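Local coordinates for nicotinate-nucleotide--dimethylbenzimidazole phosphoribosyltransferase (Thermus thermophilus HB8, PDB 1WX1), which probably catalyses transfer of the phosphoribosyl group of nicotinate mononucleotide to 5,6-dimethylbenzimidazole, giving alpha-ribazole 5'-phosphate for cobalamin synthesis, at residues Arg46-Val51 with Ala95-Asp100. Sequence-based numbering, arbitrary orientation.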
# COMPACT_ATOMS: atom_id res chain seq x y z
N ARG A 46 -0.20 5.04 16.78
CA ARG A 46 1.25 5.14 16.64
C ARG A 46 1.88 3.78 16.42
O ARG A 46 1.55 2.81 17.09
CB ARG A 46 1.84 5.76 17.91
CG ARG A 46 3.35 5.91 17.90
CD ARG A 46 3.77 7.03 16.98
NE ARG A 46 5.15 7.45 17.23
CZ ARG A 46 5.81 8.30 16.46
NH1 ARG A 46 5.22 8.82 15.39
NH2 ARG A 46 7.06 8.64 16.75
N GLY A 47 2.82 3.70 15.48
CA GLY A 47 3.49 2.44 15.24
C GLY A 47 4.96 2.63 15.59
O GLY A 47 5.38 3.75 15.90
N ALA A 48 5.72 1.55 15.59
CA ALA A 48 7.15 1.64 15.86
C ALA A 48 7.90 0.56 15.09
O ALA A 48 7.37 -0.52 14.82
CB ALA A 48 7.43 1.49 17.37
N VAL A 49 9.13 0.88 14.70
CA VAL A 49 9.99 -0.08 14.02
C VAL A 49 11.32 -0.05 14.76
O VAL A 49 11.84 1.02 15.08
CB VAL A 49 10.21 0.28 12.51
CG1 VAL A 49 10.88 1.64 12.36
CG2 VAL A 49 11.09 -0.80 11.85
N VAL A 50 11.83 -1.23 15.08
CA VAL A 50 13.12 -1.34 15.74
C VAL A 50 14.05 -1.93 14.69
O VAL A 50 13.85 -3.05 14.22
CB VAL A 50 13.08 -2.27 16.96
CG1 VAL A 50 14.48 -2.40 17.56
CG2 VAL A 50 12.11 -1.70 18.01
N VAL A 51 15.05 -1.15 14.31
CA VAL A 51 16.02 -1.57 13.31
C VAL A 51 17.24 -2.13 14.02
O VAL A 51 17.97 -1.39 14.67
CB VAL A 51 16.45 -0.39 12.41
CG1 VAL A 51 17.37 -0.88 11.29
CG2 VAL A 51 15.21 0.30 11.84
N ALA A 95 7.45 5.45 15.02
CA ALA A 95 8.67 5.81 15.73
C ALA A 95 9.80 4.92 15.23
O ALA A 95 9.58 3.76 14.90
CB ALA A 95 8.48 5.63 17.24
N VAL A 96 11.02 5.46 15.18
CA VAL A 96 12.16 4.68 14.73
C VAL A 96 13.16 4.49 15.86
O VAL A 96 13.60 5.46 16.47
CB VAL A 96 12.89 5.35 13.54
CG1 VAL A 96 14.13 4.54 13.16
CG2 VAL A 96 11.96 5.46 12.33
N TYR A 97 13.49 3.24 16.15
CA TYR A 97 14.48 2.94 17.18
C TYR A 97 15.56 2.12 16.52
O TYR A 97 15.28 1.30 15.64
CB TYR A 97 13.87 2.11 18.32
CG TYR A 97 12.74 2.78 19.05
CD1 TYR A 97 11.42 2.67 18.60
CD2 TYR A 97 12.98 3.53 20.20
CE1 TYR A 97 10.37 3.29 19.27
CE2 TYR A 97 11.94 4.16 20.89
CZ TYR A 97 10.64 4.03 20.42
OH TYR A 97 9.61 4.65 21.08
N VAL A 98 16.81 2.34 16.92
CA VAL A 98 17.93 1.59 16.36
C VAL A 98 18.59 0.79 17.48
O VAL A 98 18.75 1.28 18.60
CB VAL A 98 18.99 2.54 15.74
CG1 VAL A 98 20.11 1.72 15.11
CG2 VAL A 98 18.33 3.41 14.67
N LEU A 99 18.94 -0.45 17.18
CA LEU A 99 19.57 -1.32 18.16
C LEU A 99 20.88 -1.86 17.61
O LEU A 99 20.90 -2.52 16.57
CB LEU A 99 18.64 -2.49 18.49
CG LEU A 99 19.24 -3.68 19.26
CD1 LEU A 99 19.59 -3.25 20.68
CD2 LEU A 99 18.24 -4.84 19.29
N ASP A 100 21.98 -1.56 18.29
CA ASP A 100 23.28 -2.07 17.87
C ASP A 100 23.57 -3.31 18.70
O ASP A 100 23.78 -3.22 19.91
CB ASP A 100 24.39 -1.04 18.13
CG ASP A 100 25.80 -1.63 17.95
OD1 ASP A 100 26.77 -1.02 18.44
OD2 ASP A 100 25.93 -2.69 17.31
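Tyr97 O is approached by two groups of the neighbouring strand: Val51 N donates a nearly straight hydrogen bond of 2.8 Å to it (173° at the hydrogen), and Val50 CA adds a CA-H...O contact at 3.4 Å. Four more backbone bonds join Gly47-Val51 to Ala95-Leu99, with Ala95 N bonded to Gly47 O, Val49 N to Ala95 O, Tyr97 N to Val49 O and Leu99 N to Val51 O, the pairing of neighbours within the parallel sheet. On the face of Ala48, Val50 and Tyr97, CG of the tyrosine stands beside its own backbone N (chi1 -61°), and from there the ring reaches Ala48, with CE1 3.9 Å from Ala48 CB at the ring edge, while Val49 O lies at the edge in the ring plane; helix 133-152 packs on this side, and the hydroxyl is hydrogen-bonded to Glu153. Val49 and Val96 stand side by side on the opposite face, CG1 of the former 4.0 Å from CG2 of the latter. There helix 70-79 touches Val51 and Val98. At the start of the ladder the bent Arg46 chain lays one guanidinium face over Ala95 N, with NH2 3.4 Å from Ala95 CB, while NH1 forms a salt bridge with Asp93. The chemistry is thus a backbone ladder between two largely apolar faces, and at its C-terminal end the Val51 side chain lies about 5 Å from that of Glu304, the predicted proton acceptor.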